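Alp7A (Bacillus subtilis, PDB 5EC0) is a plasmid-encoded, actin-like protein of the bacterial cytoskeleton that binds adenine nucleotide and probably assembles into filaments that segregate plasmid DNA. Local coordinates at residues M1-R5 against D117-T121. Numbering follows the deposited sequence.
Sequences MNISR and DNEVT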
loop_
_atom_site.group_PDB
_atom_site.type_symbol
_atom_site.label_atom_id
_atom_site.label_comp_id
_atom_site.label_asym_id
_atom_site.label_seq_id
_atom_site.Cartn_x
_atom_site.Cartn_y
_atom_site.Cartn_z
ATOM N N MET A 1 -25.497 6.075 -3.454
ATOM C CA MET A 1 -24.773 4.811 -3.370
ATOM C C MET A 1 -24.292 4.540 -1.950
ATOM O O MET A 1 -23.730 5.418 -1.298
ATOM C CB MET A 1 -23.573 4.801 -4.324
ATOM C CG MET A 1 -22.554 3.714 -3.993
ATOM S SD MET A 1 -20.996 3.767 -4.914
ATOM C CE MET A 1 -21.515 3.055 -6.467
ATOM N N ASN A 2 -24.510 3.317 -1.479
ATOM C CA ASN A 2 -24.047 2.931 -0.162
ATOM C C ASN A 2 -22.896 1.920 -0.179
ATOM O O ASN A 2 -22.992 0.858 -0.791
ATOM C CB ASN A 2 -25.202 2.361 0.655
ATOM C CG ASN A 2 -24.735 1.822 1.981
ATOM O OD1 ASN A 2 -24.429 2.587 2.896
ATOM N ND2 ASN A 2 -24.629 0.503 2.084
ATOM N N ILE A 3 -21.817 2.265 0.520
ATOM C CA ILE A 3 -20.635 1.420 0.662
ATOM C C ILE A 3 -20.483 0.913 2.098
ATOM O O ILE A 3 -20.496 1.708 3.032
ATOM C CB ILE A 3 -19.354 2.185 0.291
ATOM C CG1 ILE A 3 -19.338 2.529 -1.192
ATOM C CG2 ILE A 3 -18.096 1.382 0.666
ATOM C CD1 ILE A 3 -18.151 3.375 -1.551
ATOM N N SER A 4 -20.317 -0.395 2.279
ATOM C CA SER A 4 -20.257 -0.966 3.621
ATOM C C SER A 4 -18.868 -0.840 4.238
ATOM O O SER A 4 -18.732 -0.447 5.397
ATOM C CB SER A 4 -20.676 -2.439 3.602
ATOM O OG SER A 4 -22.006 -2.567 3.148
ATOM N N ARG A 5 -17.843 -1.198 3.468
ATOM C CA ARG A 5 -16.468 -1.219 3.961
ATOM C C ARG A 5 -15.532 -0.574 2.953
ATOM O O ARG A 5 -15.527 -0.936 1.769
ATOM C CB ARG A 5 -15.998 -2.661 4.236
ATOM C CG ARG A 5 -16.903 -3.478 5.171
ATOM C CD ARG A 5 -16.408 -4.932 5.338
ATOM N NE ARG A 5 -15.913 -5.489 4.073
ATOM C CZ ARG A 5 -16.689 -5.984 3.114
ATOM N NH1 ARG A 5 -17.999 -6.003 3.275
ATOM N NH2 ARG A 5 -16.157 -6.452 1.991
ATOM N N ASP A 117 -26.831 9.597 -9.547
ATOM C CA ASP A 117 -26.645 9.497 -8.095
ATOM C C ASP A 117 -25.466 10.369 -7.654
ATOM O O ASP A 117 -24.329 10.087 -8.008
ATOM C CB ASP A 117 -26.421 8.033 -7.688
ATOM C CG ASP A 117 -26.392 7.833 -6.183
ATOM O OD1 ASP A 117 -26.653 8.799 -5.435
ATOM O OD2 ASP A 117 -26.105 6.697 -5.749
ATOM N N ASN A 118 -25.729 11.427 -6.896
ATOM C CA ASN A 118 -24.659 12.349 -6.507
ATOM C C ASN A 118 -24.198 12.210 -5.056
ATOM O O ASN A 118 -23.546 13.108 -4.522
ATOM C CB ASN A 118 -25.096 13.793 -6.751
ATOM C CG ASN A 118 -25.354 14.083 -8.221
ATOM O OD1 ASN A 118 -24.591 13.668 -9.087
ATOM N ND2 ASN A 118 -26.441 14.789 -8.505
ATOM N N GLU A 119 -24.521 11.086 -4.421
ATOM C CA GLU A 119 -24.210 10.924 -3.006
ATOM C C GLU A 119 -23.685 9.535 -2.702
ATOM O O GLU A 119 -24.226 8.541 -3.189
ATOM C CB GLU A 119 -25.446 11.209 -2.142
ATOM C CG GLU A 119 -25.119 11.890 -0.810
ATOM C CD GLU A 119 -26.239 11.779 0.209
ATOM O OE1 GLU A 119 -26.864 12.816 0.531
ATOM O OE2 GLU A 119 -26.481 10.652 0.695
ATOM N N VAL A 120 -22.627 9.480 -1.893
ATOM C CA VAL A 120 -22.066 8.220 -1.420
ATOM C C VAL A 120 -21.995 8.221 0.101
ATOM O O VAL A 120 -21.412 9.134 0.695
ATOM C CB VAL A 120 -20.641 7.962 -1.990
ATOM C CG1 VAL A 120 -19.997 6.745 -1.317
ATOM C CG2 VAL A 120 -20.699 7.775 -3.489
ATOM N N THR A 121 -22.602 7.210 0.720
ATOM C CA THR A 121 -22.408 6.935 2.140
ATOM C C THR A 121 -21.453 5.744 2.359
ATOM O O THR A 121 -21.572 4.705 1.715
ATOM C CB THR A 121 -23.753 6.648 2.859
ATOM O OG1 THR A 121 -24.517 5.713 2.087
ATOM C CG2 THR A 121 -24.557 7.914 3.030
#
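A chain that begins at the start of a strand can have its charged amino terminus satisfied by the neighbouring strand, and Alp7A is a clear case. The N of Met1 reaches Asp117 OD2 at 2.5 Å, a very short salt bridge, and also donates to Glu119 O at 2.8 Å. The carboxylate works on two fronts: Asp117 OD1 accepts from Glu119 N at 3.3 Å, forming an Asx turn just before strand 119-129. From there the two strands pair in parallel, with Asn2 opposite Thr121. Thr121 N gives its proton to Met1 O (2.9 Å), and Thr121 O receives one from Ile3 N (2.7 Å), so Thr121 uses both backbone polar groups on the same partner strand; Val120 CA adds a CA-H...O contact to Met1 O at 3.3 Å. On the face bearing Asn2 and Thr121, Asn2 OD1 lies 3.2 Å from Thr121 OG1, while Asn2 ND2 makes a weak hydrogen bond to Glu123. The other face is apolar: Ile3 CD1 meets Val120 CG1 at 3.8 Å, and Tyr108 of helix 95-112 packs against Met1 and Ile3. Strand 166-179 borders 119-129 along its far edge, so pairing 2-10 with 119-129 closes the mixed sheet of this actin-like fold into a barrel, away from the ADP pocket, while Arg5, past the corner at Ser4, forms a salt bridge with Glu370 of helix 364-386.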